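Local structure of glycerol dehydrogenase (Schizosaccharomyces pombe, 1TA9) at residues 81-84 with 85-89; 101-104 with 105-109; 265-268 with 269-273; 294-298 with 299-303; 349-352 with 353-356. The protein catalyses the NAD(+)-dependent oxidation of glycerol to dihydroxyacetone, probably with a catalytic zinc ion, and takes part in the assimilation of glycerol. All coordinates share one frame; numbering follows the deposited sequence.

Contact 1: 81-84 with 85-89; sequences RSYM and YVKKW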
loop_
_atom_site.group_PDB
_atom_site.type_symbol
_atom_site.label_atom_id
_atom_site.label_comp_id
_atom_site.label_asym_id
_atom_site.label_seq_id
_atom_site.Cartn_x
_atom_site.Cartn_y
_atom_site.Cartn_z
ATOM N N ARG B 81 24.491 -26.755 -34.640
ATOM C CA ARG B 81 23.175 -27.000 -35.224
ATOM C C ARG B 81 22.903 -25.940 -36.294
ATOM O O ARG B 81 21.752 -25.629 -36.589
ATOM C CB ARG B 81 22.083 -26.911 -34.148
ATOM C CG ARG B 81 22.154 -27.970 -33.060
ATOM C CD ARG B 81 21.001 -27.819 -32.069
ATOM N NE ARG B 81 21.200 -26.714 -31.135
ATOM C CZ ARG B 81 22.038 -26.752 -30.104
ATOM N NH1 ARG B 81 22.761 -27.842 -29.873
ATOM N NH2 ARG B 81 22.150 -25.706 -29.295
ATOM N N SER B 82 23.965 -25.394 -36.874
ATOM C CA SER B 82 23.838 -24.349 -37.889
ATOM C C SER B 82 22.925 -24.655 -39.076
ATOM O O SER B 82 22.040 -23.865 -39.396
ATOM C CB SER B 82 25.221 -23.961 -38.415
ATOM O OG SER B 82 26.024 -23.414 -37.385
ATOM N N TYR B 83 23.136 -25.792 -39.731
ATOM C CA TYR B 83 22.331 -26.139 -40.900
ATOM C C TYR B 83 20.830 -26.076 -40.649
ATOM O O TYR B 83 20.071 -25.592 -41.484
ATOM C CB TYR B 83 22.701 -27.533 -41.414
ATOM C CG TYR B 83 22.004 -27.871 -42.711
ATOM C CD1 TYR B 83 20.871 -28.682 -42.727
ATOM C CD2 TYR B 83 22.454 -27.341 -43.920
ATOM C CE1 TYR B 83 20.198 -28.956 -43.916
ATOM C CE2 TYR B 83 21.790 -27.607 -45.114
ATOM C CZ TYR B 83 20.663 -28.414 -45.104
ATOM O OH TYR B 83 19.996 -28.669 -46.282
ATOM N N MET B 84 20.418 -26.576 -39.494
ATOM C CA MET B 84 19.022 -26.601 -39.080
ATOM C C MET B 84 18.321 -25.255 -39.272
ATOM O O MET B 84 17.132 -25.194 -39.599
ATOM C CB MET B 84 18.976 -27.020 -37.612
ATOM C CG MET B 84 17.668 -26.828 -36.905
ATOM S SD MET B 84 17.868 -27.395 -35.208
ATOM C CE MET B 84 16.157 -27.426 -34.672
ATOM N N TYR B 85 19.067 -24.178 -39.070
ATOM C CA TYR B 85 18.513 -22.841 -39.213
ATOM C C TYR B 85 18.906 -22.216 -40.548
ATOM O O TYR B 85 18.074 -21.623 -41.236
ATOM C CB TYR B 85 18.998 -21.971 -38.055
ATOM C CG TYR B 85 18.664 -22.558 -36.699
ATOM C CD1 TYR B 85 17.351 -22.573 -36.230
ATOM C CD2 TYR B 85 19.658 -23.123 -35.897
ATOM C CE1 TYR B 85 17.033 -23.133 -34.994
ATOM C CE2 TYR B 85 19.349 -23.689 -34.657
ATOM C CZ TYR B 85 18.036 -23.688 -34.215
ATOM O OH TYR B 85 17.721 -24.234 -32.993
ATOM N N VAL B 86 20.174 -22.361 -40.918
ATOM C CA VAL B 86 20.660 -21.795 -42.168
ATOM C C VAL B 86 19.886 -22.310 -43.379
ATOM O O VAL B 86 19.700 -21.582 -44.356
ATOM C CB VAL B 86 22.162 -22.103 -42.373
ATOM C CG1 VAL B 86 22.613 -21.628 -43.752
ATOM C CG2 VAL B 86 22.981 -21.426 -41.293
ATOM N N LYS B 87 19.417 -23.554 -43.306
ATOM C CA LYS B 87 18.692 -24.164 -44.421
ATOM C C LYS B 87 17.451 -23.383 -44.844
ATOM O O LYS B 87 16.937 -23.576 -45.949
ATOM C CB LYS B 87 18.300 -25.607 -44.082
ATOM C CG LYS B 87 17.161 -25.746 -43.082
ATOM C CD LYS B 87 16.850 -27.214 -42.822
ATOM C CE LYS B 87 15.645 -27.378 -41.903
ATOM N NZ LYS B 87 15.354 -28.815 -41.622
ATOM N N LYS B 88 16.969 -22.504 -43.968
ATOM C CA LYS B 88 15.791 -21.701 -44.275
ATOM C C LYS B 88 16.086 -20.689 -45.378
ATOM O O LYS B 88 15.174 -20.238 -46.076
ATOM C CB LYS B 88 15.305 -20.964 -43.022
ATOM C CG LYS B 88 14.783 -21.874 -41.914
ATOM C CD LYS B 88 14.471 -21.078 -40.649
ATOM C CE LYS B 88 13.918 -21.975 -39.553
ATOM N NZ LYS B 88 12.552 -22.475 -39.879
ATOM N N TRP B 89 17.358 -20.332 -45.536
ATOM C CA TRP B 89 17.760 -19.363 -46.554
ATOM C C TRP B 89 18.693 -19.935 -47.614
ATOM O O TRP B 89 18.728 -19.443 -48.744
ATOM C CB TRP B 89 18.446 -18.163 -45.900
ATOM C CG TRP B 89 17.543 -17.374 -45.016
ATOM C CD1 TRP B 89 16.681 -16.384 -45.390
ATOM C CD2 TRP B 89 17.367 -17.552 -43.609
ATOM N NE1 TRP B 89 15.974 -15.933 -44.297
ATOM C CE2 TRP B 89 16.377 -16.636 -43.191
ATOM C CE3 TRP B 89 17.949 -18.400 -42.658
ATOM C CZ2 TRP B 89 15.954 -16.543 -41.862
ATOM C CZ3 TRP B 89 17.528 -18.308 -41.333
ATOM C CH2 TRP B 89 16.539 -17.384 -40.950
#
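Met84 and Tyr85, adjacent in sequence, lie side by side and point the same way. Met84 CG sits over the centre of the Tyr85 ring, 4.0 Å from its centroid and 5° off the ring normal, a CH-pi contact. The thioether follows at a slant: Met84 SD is 3.8 Å from Tyr85 CZ. The fully extended methionine chain carries CE on to the phenol oxygen. That oxygen is hydrogen-bonded to Asp63 and Ser61 of the second subunit, and Arg81 makes a salt bridge to the same Asp63.

Tyr83 and Lys87 cross at about a right angle. Lys87 CB lies over one face of the Tyr83 ring, toward the rim, 3.8 Å from Tyr83 CZ. Lys87 CG stands between its own backbone N and carbonyl carbon (chi1 74°), and the rest of the chain runs straight past Met84 O.

The backbone bonds are those of a short helix. Ser82 O accepts from both Val86 N, at 2.8 Å, and Tyr85 N, and Lys87 N bonds Tyr83 O.

Met84 on Tyr85 is a Met-aromatic contact between neighbours, and Lys87 on Tyr83 an i to i+4 CH-pi contact. Helix 82-86 packs beside helix 100-115 in the dinucleotide-binding part of the iron-containing alcohol dehydrogenase fold.

Contact 2: 101-104 with 105-109; sequences NVWN and ICANK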
loop_
_atom_site.group_PDB
_atom_site.type_symbol
_atom_site.label_atom_id
_atom_site.label_comp_id
_atom_site.label_asym_id
_atom_site.label_seq_id
_atom_site.Cartn_x
_atom_site.Cartn_y
_atom_site.Cartn_z
ATOM N N ASN B 101 40.879 -14.527 -35.630
ATOM C CA ASN B 101 40.613 -14.861 -34.239
ATOM C C ASN B 101 39.328 -15.679 -34.103
ATOM O O ASN B 101 39.306 -16.711 -33.430
ATOM C CB ASN B 101 40.502 -13.577 -33.412
ATOM C CG ASN B 101 40.412 -13.845 -31.923
ATOM O OD1 ASN B 101 40.166 -12.932 -31.129
ATOM N ND2 ASN B 101 40.619 -15.096 -31.531
ATOM N N VAL B 102 38.260 -15.220 -34.749
ATOM C CA VAL B 102 36.984 -15.916 -34.674
ATOM C C VAL B 102 37.027 -17.266 -35.379
ATOM O O VAL B 102 36.343 -18.205 -34.968
ATOM C CB VAL B 102 35.845 -15.054 -35.256
ATOM C CG1 VAL B 102 34.542 -15.828 -35.234
ATOM C CG2 VAL B 102 35.702 -13.778 -34.437
ATOM N N TRP B 103 37.827 -17.372 -36.439
ATOM C CA TRP B 103 37.944 -18.644 -37.145
ATOM C C TRP B 103 38.547 -19.670 -36.194
ATOM O O TRP B 103 38.118 -20.822 -36.147
ATOM C CB TRP B 103 38.834 -18.506 -38.388
ATOM C CG TRP B 103 38.090 -18.075 -39.616
ATOM C CD1 TRP B 103 38.184 -16.873 -40.255
ATOM C CD2 TRP B 103 37.115 -18.837 -40.336
ATOM N NE1 TRP B 103 37.326 -16.837 -41.328
ATOM C CE2 TRP B 103 36.657 -18.030 -41.401
ATOM C CE3 TRP B 103 36.581 -20.125 -40.184
ATOM C CZ2 TRP B 103 35.687 -18.468 -42.310
ATOM C CZ3 TRP B 103 35.616 -20.562 -41.088
ATOM C CH2 TRP B 103 35.180 -19.733 -42.137
ATOM N N ASN B 104 39.539 -19.238 -35.426
ATOM C CA ASN B 104 40.206 -20.117 -34.476
ATOM C C ASN B 104 39.263 -20.523 -33.351
ATOM O O ASN B 104 39.245 -21.678 -32.921
ATOM C CB ASN B 104 41.423 -19.412 -33.873
ATOM C CG ASN B 104 42.431 -18.971 -34.923
ATOM O OD1 ASN B 104 43.367 -18.232 -34.621
ATOM N ND2 ASN B 104 42.248 -19.426 -36.158
ATOM N N ILE B 105 38.469 -19.562 -32.888
ATOM C CA ILE B 105 37.540 -19.776 -31.785
ATOM C C ILE B 105 36.263 -20.574 -32.059
ATOM O O ILE B 105 35.916 -21.464 -31.284
ATOM C CB ILE B 105 37.124 -18.422 -31.164
ATOM C CG1 ILE B 105 38.361 -17.687 -30.647
ATOM C CG2 ILE B 105 36.137 -18.642 -30.021
ATOM C CD1 ILE B 105 38.062 -16.309 -30.093
ATOM N N CYS B 106 35.560 -20.278 -33.149
ATOM C CA CYS B 106 34.305 -20.985 -33.384
ATOM C C CYS B 106 33.772 -21.060 -34.812
ATOM O O CYS B 106 32.942 -21.915 -35.113
ATOM C CB CYS B 106 33.226 -20.350 -32.510
ATOM S SG CYS B 106 32.941 -18.603 -32.922
ATOM N N ALA B 107 34.224 -20.163 -35.681
ATOM C CA ALA B 107 33.739 -20.127 -37.061
ATOM C C ALA B 107 33.732 -21.474 -37.790
ATOM O O ALA B 107 32.866 -21.719 -38.629
ATOM C CB ALA B 107 34.533 -19.108 -37.858
ATOM N N ASN B 108 34.687 -22.343 -37.478
ATOM C CA ASN B 108 34.749 -23.646 -38.133
ATOM C C ASN B 108 33.605 -24.566 -37.731
ATOM O O ASN B 108 33.239 -25.471 -38.482
ATOM C CB ASN B 108 36.091 -24.329 -37.848
ATOM C CG ASN B 108 37.220 -23.744 -38.670
ATOM O OD1 ASN B 108 37.114 -23.634 -39.890
ATOM N ND2 ASN B 108 38.309 -23.368 -38.008
ATOM N N LYS B 109 33.043 -24.338 -36.548
ATOM C CA LYS B 109 31.929 -25.150 -36.082
ATOM C C LYS B 109 30.747 -24.937 -37.025
ATOM O O LYS B 109 30.028 -25.877 -37.365
ATOM C CB LYS B 109 31.545 -24.752 -34.654
ATOM C CG LYS B 109 32.678 -24.912 -33.647
ATOM C CD LYS B 109 32.251 -24.470 -32.254
ATOM C CE LYS B 109 33.416 -24.502 -31.277
ATOM N NZ LYS B 109 33.977 -25.870 -31.108
HETATM O O HOH W 1 36.441 -22.497 -35.220
#
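Apolar packing joins Trp103 to Ala107. The methyl CB of Ala107 lies over one face of the indole, toward the rim, at 3.3 Å from Trp103 CE3. This is a tight fit. Trp103 CG stands anti to its carbonyl carbon (chi1 -87°), and the six-membered ring extends over the next turn. Val102 CG1 touches Cys106 SG at 4.0 Å.

Hydrogen bonds form a second group. Val102 O accepts from both Cys106 N (2.9 Å) and Ala107 N (3.0 Å), which come from opposite faces of the carbonyl plane. This doubling marks a wider pi-type turn at 105-107. A water bridges the next step: it donates to Trp103 O and accepts from Asn108 N at 2.9 Å. Val102 N is hydrogen-bonded to Asp99 OD2.

The amides make plain contacts. Asn108 OD1 lies obliquely to the indole, 3.6 Å from Trp103 CE3, the planes 47° apart. At the exposed side the methyl Ile105 CD1 comes within 3.2 Å of Asn101 ND2.

The helix 100-115 is the crossover of a beta-alpha-beta unit. Val102 and Cys106 touch Thr177, which probably binds NAD(+). Trp103 bonds Leu124 O through NE1 and packs on strands 93-98 and 120-125.

Contact 3: 265-268 with 269-273; sequences RACK and DTLEK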
loop_
_atom_site.group_PDB
_atom_site.type_symbol
_atom_site.label_atom_id
_atom_site.label_comp_id
_atom_site.label_asym_id
_atom_site.label_seq_id
_atom_site.Cartn_x
_atom_site.Cartn_y
_atom_site.Cartn_z
ATOM N N ARG B 265 10.884 -2.372 -22.351
ATOM C CA ARG B 265 10.602 -2.597 -20.937
ATOM C C ARG B 265 11.136 -3.972 -20.534
ATOM O O ARG B 265 11.677 -4.141 -19.441
ATOM C CB ARG B 265 9.094 -2.535 -20.672
ATOM C CG ARG B 265 8.725 -2.735 -19.208
ATOM C CD ARG B 265 9.039 -1.502 -18.377
ATOM N NE ARG B 265 9.223 -1.824 -16.964
ATOM C CZ ARG B 265 9.349 -0.916 -16.001
ATOM N NH1 ARG B 265 9.300 0.381 -16.295
ATOM N NH2 ARG B 265 9.549 -1.302 -14.747
ATOM N N ALA B 266 10.976 -4.950 -21.422
ATOM C CA ALA B 266 11.459 -6.302 -21.170
ATOM C C ALA B 266 12.959 -6.244 -20.918
ATOM O O ALA B 266 13.487 -6.929 -20.038
ATOM C CB ALA B 266 11.153 -7.204 -22.368
ATOM N N CYS B 267 13.641 -5.415 -21.698
ATOM C CA CYS B 267 15.083 -5.244 -21.557
ATOM C C CYS B 267 15.403 -4.709 -20.153
ATOM O O CYS B 267 16.181 -5.308 -19.410
ATOM C CB CYS B 267 15.585 -4.262 -22.616
ATOM S SG CYS B 267 17.372 -4.037 -22.641
ATOM N N LYS B 268 14.795 -3.581 -19.802
ATOM C CA LYS B 268 15.002 -2.956 -18.494
ATOM C C LYS B 268 14.745 -3.935 -17.346
ATOM O O LYS B 268 15.569 -4.086 -16.440
ATOM C CB LYS B 268 14.071 -1.748 -18.347
ATOM C CG LYS B 268 14.126 -1.049 -16.991
ATOM C CD LYS B 268 13.087 0.067 -16.928
ATOM C CE LYS B 268 13.217 0.917 -15.673
ATOM N NZ LYS B 268 12.921 0.148 -14.439
ATOM N N ASP B 269 13.595 -4.600 -17.389
ATOM C CA ASP B 269 13.214 -5.549 -16.348
ATOM C C ASP B 269 14.164 -6.730 -16.213
ATOM O O ASP B 269 14.481 -7.162 -15.102
ATOM C CB ASP B 269 11.808 -6.086 -16.608
ATOM C CG ASP B 269 10.727 -5.054 -16.346
ATOM O OD1 ASP B 269 9.540 -5.388 -16.549
ATOM O OD2 ASP B 269 11.058 -3.917 -15.943
ATOM N N THR B 270 14.604 -7.264 -17.346
ATOM C CA THR B 270 15.511 -8.411 -17.341
ATOM C C THR B 270 16.869 -8.050 -16.745
ATOM O O THR B 270 17.454 -8.826 -15.979
ATOM C CB THR B 270 15.691 -8.958 -18.769
ATOM O OG1 THR B 270 14.413 -9.359 -19.275
ATOM C CG2 THR B 270 16.632 -10.162 -18.779
ATOM N N LEU B 271 17.372 -6.870 -17.086
ATOM C CA LEU B 271 18.659 -6.445 -16.554
ATOM C C LEU B 271 18.564 -6.269 -15.040
ATOM O O LEU B 271 19.460 -6.677 -14.299
ATOM C CB LEU B 271 19.093 -5.132 -17.201
ATOM C CG LEU B 271 19.389 -5.179 -18.702
ATOM C CD1 LEU B 271 19.733 -3.774 -19.173
ATOM C CD2 LEU B 271 20.550 -6.144 -18.985
ATOM N N GLU B 272 17.477 -5.657 -14.583
ATOM C CA GLU B 272 17.282 -5.441 -13.156
ATOM C C GLU B 272 17.286 -6.754 -12.381
ATOM O O GLU B 272 17.863 -6.847 -11.301
ATOM C CB GLU B 272 15.969 -4.695 -12.907
ATOM C CG GLU B 272 16.074 -3.195 -13.149
ATOM C CD GLU B 272 14.779 -2.452 -12.860
ATOM O OE1 GLU B 272 14.098 -2.785 -11.863
ATOM O OE2 GLU B 272 14.450 -1.523 -13.626
ATOM N N LYS B 273 16.655 -7.774 -12.942
ATOM C CA LYS B 273 16.580 -9.067 -12.274
ATOM C C LYS B 273 17.826 -9.930 -12.426
ATOM O O LYS B 273 18.269 -10.560 -11.465
ATOM C CB LYS B 273 15.396 -9.880 -12.808
ATOM C CG LYS B 273 14.015 -9.340 -12.477
ATOM C CD LYS B 273 12.955 -10.220 -13.142
ATOM C CE LYS B 273 11.542 -9.747 -12.842
ATOM N NZ LYS B 273 10.544 -10.622 -13.527
#
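The Arg265 guanidinium and the Asp269 carboxylate stand nearly upright to each other, their planes 78° apart. Asp269 OD1 lies in the guanidinium plane at the edge, while OD2 approaches obliquely. Lys268 CD lies over one guanidinium face, toward the rim. The pair is an i to i+4 salt bridge on helix 258-284, part of the helical, metal-binding half of the enzyme. Its bonds are weak: Asp269 OD2 is 3.0 Å from Arg265 NE and 3.2 Å from NH2, and both N-H directions are well off line. A bend at chi2 (75°) turns the arginine along the helix toward the aspartate. Asp269 OD1 is held by Tyr262 of the second subunit, where Arg265 also packs.

In a second i to i+4 salt bridge, the lysine chain bends at its last torsion to bring Lys268 NZ to Glu272 OE2; the modelled separation is very short and doubtful. Lys268 also makes a cation-pi contact with Trp237 of helix 223-245.

On the buried side Cys267 SG meets Leu271 CD1 at 4.2 Å. Thr270 binds back to the preceding turn: its OG1 donates to Ala266 O at 2.7 Å, and its N reaches the same oxygen from the opposite face of the carbonyl plane at 2.9 Å.

Contact 4: 294-298 with 299-303; sequences VVEAN and TLMSG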
loop_
_atom_site.group_PDB
_atom_site.type_symbol
_atom_site.label_atom_id
_atom_site.label_comp_id
_atom_site.label_asym_id
_atom_site.label_seq_id
_atom_site.Cartn_x
_atom_site.Cartn_y
_atom_site.Cartn_z
ATOM N N VAL B 294 20.259 -12.482 -19.951
ATOM C CA VAL B 294 20.940 -11.228 -20.242
ATOM C C VAL B 294 21.489 -11.218 -21.666
ATOM O O VAL B 294 21.583 -10.162 -22.292
ATOM C CB VAL B 294 22.057 -10.960 -19.208
ATOM C CG1 VAL B 294 22.833 -9.699 -19.574
ATOM C CG2 VAL B 294 21.425 -10.800 -17.828
ATOM N N VAL B 295 21.853 -12.386 -22.187
ATOM C CA VAL B 295 22.327 -12.432 -23.566
ATOM C C VAL B 295 21.131 -12.020 -24.425
ATOM O O VAL B 295 21.275 -11.251 -25.383
ATOM C CB VAL B 295 22.809 -13.847 -23.974
ATOM C CG1 VAL B 295 23.016 -13.912 -25.484
ATOM C CG2 VAL B 295 24.124 -14.169 -23.264
ATOM N N GLU B 296 19.942 -12.507 -24.071
ATOM C CA GLU B 296 18.751 -12.135 -24.834
ATOM C C GLU B 296 18.457 -10.641 -24.665
ATOM O O GLU B 296 18.112 -9.959 -25.625
ATOM C CB GLU B 296 17.511 -12.942 -24.404
ATOM C CG GLU B 296 16.311 -12.638 -25.308
ATOM C CD GLU B 296 14.969 -13.099 -24.762
ATOM O OE1 GLU B 296 13.951 -12.490 -25.159
ATOM O OE2 GLU B 296 14.915 -14.058 -23.962
ATOM N N ALA B 297 18.594 -10.131 -23.446
ATOM C CA ALA B 297 18.335 -8.716 -23.192
ATOM C C ALA B 297 19.321 -7.822 -23.946
ATOM O O ALA B 297 18.936 -6.809 -24.534
ATOM C CB ALA B 297 18.415 -8.429 -21.695
ATOM N N ASN B 298 20.591 -8.209 -23.929
ATOM C CA ASN B 298 21.636 -7.442 -24.597
ATOM C C ASN B 298 21.528 -7.463 -26.115
ATOM O O ASN B 298 21.944 -6.520 -26.786
ATOM C CB ASN B 298 23.019 -7.990 -24.222
ATOM C CG ASN B 298 23.460 -7.577 -22.835
ATOM O OD1 ASN B 298 22.693 -6.996 -22.070
ATOM N ND2 ASN B 298 24.709 -7.884 -22.502
ATOM N N THR B 299 20.983 -8.546 -26.652
ATOM C CA THR B 299 20.894 -8.707 -28.098
ATOM C C THR B 299 19.510 -8.495 -28.695
ATOM O O THR B 299 19.284 -7.523 -29.415
ATOM C CB THR B 299 21.402 -10.105 -28.501
ATOM O OG1 THR B 299 22.548 -10.437 -27.701
ATOM C CG2 THR B 299 21.815 -10.121 -29.967
ATOM N N LEU B 300 18.584 -9.400 -28.403
ATOM C CA LEU B 300 17.233 -9.291 -28.951
ATOM C C LEU B 300 16.411 -8.134 -28.392
ATOM O O LEU B 300 15.932 -7.283 -29.149
ATOM C CB LEU B 300 16.464 -10.599 -28.733
ATOM C CG LEU B 300 15.021 -10.658 -29.248
ATOM C CD1 LEU B 300 14.994 -10.543 -30.768
ATOM C CD2 LEU B 300 14.386 -11.965 -28.804
ATOM N N MET B 301 16.247 -8.090 -27.073
ATOM C CA MET B 301 15.444 -7.036 -26.457
ATOM C C MET B 301 15.997 -5.635 -26.694
ATOM O O MET B 301 15.283 -4.738 -27.151
ATOM C CB MET B 301 15.301 -7.290 -24.957
ATOM C CG MET B 301 14.570 -8.579 -24.612
ATOM S SD MET B 301 14.479 -8.787 -22.832
ATOM C CE MET B 301 15.254 -10.421 -22.601
ATOM N N SER B 302 17.267 -5.435 -26.380
ATOM C CA SER B 302 17.853 -4.124 -26.582
ATOM C C SER B 302 17.802 -3.748 -28.066
ATOM O O SER B 302 17.516 -2.603 -28.418
ATOM C CB SER B 302 19.290 -4.111 -26.071
ATOM O OG SER B 302 19.788 -2.788 -26.048
ATOM N N GLY B 303 18.053 -4.728 -28.930
ATOM C CA GLY B 303 18.028 -4.489 -30.363
ATOM C C GLY B 303 16.674 -4.049 -30.888
ATOM O O GLY B 303 16.559 -2.991 -31.501
#
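The helix widens into a pi-type turn at 299-301: Met301 N bonds Glu296 O at 3.0 Å, Ser302 N bonds Ala297 O at 2.8 Å, and the axes of 294-298 and 299-303 diverge by 31°. Leu300 N still makes a weak bond to Glu296 O.

Thr299 lies alongside Val295, pointing the same way. Its OG1 donates to Val295 O at 2.8 Å, and its N bonds the same oxygen at 3.0 Å. Thr299 OG1 is anti to its own carbonyl carbon (chi1 -39°), which turns the hydroxyl back to the preceding turn.

Met301 crosses Glu296 at about a right angle. A bend at chi3 brings Met301 CE against the glutamate chain, 3.5 Å from Glu296 CD. The same methyl rests on Ala297 CB at 3.8 Å. Leu300 runs beside Glu296, with CD2 at 3.7 Å from OE1.

The buried carboxylate is satisfied across the subunit boundary. In the second subunit, Arg64 forms a salt bridge to OE2, Ile258 N also bonds OE2, and Ala259 N bonds OE1. These partners would probably keep Glu296 charged despite its apolar methyl and leucine neighbours. Ser302 OG is hydrogen-bonded to Thr236 OG1 and to Asp182 OD2, Asp182 being a potassium ligand in this structure. This short stretch of helix thus carries an interface carboxylate, held from the second subunit, and a serine hydroxyl that bonds a potassium ligand.

Contact 5: 349-352 with 353-356; sequences DWPL and EDFN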
loop_
_atom_site.group_PDB
_atom_site.type_symbol
_atom_site.label_atom_id
_atom_site.label_comp_id
_atom_site.label_asym_id
_atom_site.label_seq_id
_atom_site.Cartn_x
_atom_site.Cartn_y
_atom_site.Cartn_z
ATOM N N ASP B 349 16.676 15.957 -16.294
ATOM C CA ASP B 349 16.384 16.540 -14.986
ATOM C C ASP B 349 15.757 15.581 -13.966
ATOM O O ASP B 349 14.843 15.965 -13.239
ATOM C CB ASP B 349 15.468 17.758 -15.160
ATOM C CG ASP B 349 15.572 18.748 -14.009
ATOM O OD1 ASP B 349 14.557 19.405 -13.695
ATOM O OD2 ASP B 349 16.668 18.886 -13.427
ATOM N N TRP B 350 16.227 14.338 -13.912
ATOM C CA TRP B 350 15.691 13.397 -12.929
ATOM C C TRP B 350 16.154 13.865 -11.553
ATOM O O TRP B 350 17.235 14.432 -11.423
ATOM C CB TRP B 350 16.266 11.994 -13.125
ATOM C CG TRP B 350 15.809 11.234 -14.318
ATOM C CD1 TRP B 350 15.167 11.721 -15.417
ATOM C CD2 TRP B 350 16.028 9.841 -14.562
ATOM N NE1 TRP B 350 14.979 10.717 -16.338
ATOM C CE2 TRP B 350 15.498 9.551 -15.836
ATOM C CE3 TRP B 350 16.628 8.809 -13.826
ATOM C CZ2 TRP B 350 15.546 8.267 -16.396
ATOM C CZ3 TRP B 350 16.677 7.529 -14.384
ATOM C CH2 TRP B 350 16.139 7.274 -15.656
ATOM N N PRO B 351 15.334 13.648 -10.511
ATOM C CA PRO B 351 15.757 14.065 -9.173
ATOM C C PRO B 351 17.033 13.268 -8.866
ATOM O O PRO B 351 17.227 12.173 -9.408
ATOM C CB PRO B 351 14.583 13.636 -8.297
ATOM C CG PRO B 351 13.408 13.825 -9.207
ATOM C CD PRO B 351 13.920 13.230 -10.512
ATOM N N LEU B 352 17.896 13.796 -8.007
ATOM C CA LEU B 352 19.142 13.105 -7.695
ATOM C C LEU B 352 18.965 11.652 -7.232
ATOM O O LEU B 352 19.737 10.780 -7.628
ATOM C CB LEU B 352 19.938 13.892 -6.648
ATOM C CG LEU B 352 21.354 13.378 -6.370
ATOM C CD1 LEU B 352 22.178 13.386 -7.657
ATOM C CD2 LEU B 352 22.007 14.264 -5.314
ATOM N N GLU B 353 17.957 11.382 -6.406
ATOM C CA GLU B 353 17.743 10.011 -5.934
ATOM C C GLU B 353 17.598 9.027 -7.095
ATOM O O GLU B 353 18.132 7.921 -7.048
ATOM C CB GLU B 353 16.504 9.930 -5.035
ATOM C CG GLU B 353 16.714 10.504 -3.641
ATOM C CD GLU B 353 17.756 9.733 -2.835
ATOM O OE1 GLU B 353 17.526 8.537 -2.548
ATOM O OE2 GLU B 353 18.804 10.324 -2.488
ATOM N N ASP B 354 16.877 9.431 -8.136
ATOM C CA ASP B 354 16.684 8.571 -9.301
ATOM C C ASP B 354 17.976 8.401 -10.089
ATOM O O ASP B 354 18.224 7.344 -10.671
ATOM C CB ASP B 354 15.581 9.136 -10.188
ATOM C CG ASP B 354 14.233 9.091 -9.512
ATOM O OD1 ASP B 354 13.645 10.164 -9.269
ATOM O OD2 ASP B 354 13.771 7.970 -9.213
ATOM N N PHE B 355 18.801 9.444 -10.117
ATOM C CA PHE B 355 20.082 9.344 -10.803
ATOM C C PHE B 355 20.907 8.317 -10.033
ATOM O O PHE B 355 21.513 7.425 -10.626
ATOM C CB PHE B 355 20.799 10.703 -10.816
ATOM C CG PHE B 355 22.254 10.628 -11.222
ATOM C CD1 PHE B 355 23.230 10.241 -10.305
ATOM C CD2 PHE B 355 22.646 10.943 -12.521
ATOM C CE1 PHE B 355 24.576 10.168 -10.676
ATOM C CE2 PHE B 355 23.988 10.874 -12.902
ATOM C CZ PHE B 355 24.953 10.485 -11.978
ATOM N N ASN B 356 20.912 8.437 -8.709
ATOM C CA ASN B 356 21.672 7.518 -7.869
ATOM C C ASN B 356 21.260 6.064 -8.052
ATOM O O ASN B 356 22.103 5.168 -8.035
ATOM C CB ASN B 356 21.543 7.898 -6.391
ATOM C CG ASN B 356 22.288 9.173 -6.051
ATOM O OD1 ASN B 356 23.135 9.633 -6.818
ATOM N ND2 ASN B 356 21.986 9.745 -4.894
#
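Trp350 CG is anti to its carbonyl carbon (chi1 -71°), and chi2 of 16° swings the six-membered ring toward the first turn of helix 352-364. There Trp350 CE3 lies 3.8 Å from Asp354 CB. The indole and carboxylate planes are 88° apart, and the backbone of Asp354 meets the indole at its edge, with Asp354 O 3.8 Å from CE3.

The carboxylate lies against the proline ring. Pro351 and Asp354 lie side by side, and Asp354 OD1 is 3.3 Å from Pro351 CD. Pro351 holds the N-cap position. Its carbonyl accepts a bond from Phe355 N at 3.2 Å and a weak one from Asp354 N.

At the next residue, Leu352 O accepts from Asn356 N at 2.8 Å. Leu352 crosses Asn356 at a slant, its CD1 4.0 Å from OD1, and also reaches Phe355 CD1 at 4.2 Å. Pro351 and Leu352 also touch Lys273 and Leu276 of the fourth subunit.

Just before this start, Asp349 closes helix 333-347 with a Schellman motif, and the next helix begins at Leu352. Trp350 packs on Val345 of helix 333-347. Phe355 lies between that helix and helix 407-428, where it meets Tyr420 edge-to-face.

Contacts 3 and 4 are the closest pair, with centres 10 Å apart. They touch where Met301 SD meets Ala266 O at 3.5 Å and Met301 CE meets Thr270 OG1 at 3.6 Å. Both lie near the bound potassium ion: the Ser302 side chain is about 4 Å, and that of Cys267 about 7 Å, from it. Contacts 1 and 2 belong to the probable NAD(+)-binding part, their centres 18 Å apart; the Cys106 side chain is about 4 Å from that of Thr177, which probably binds NAD(+). Contact 5 lies on the opposite side of the chain's centre from contacts 1 and 2, 47 Å from contact 1 between centres. Contacts 1, 3 and 4 all touch the second subunit.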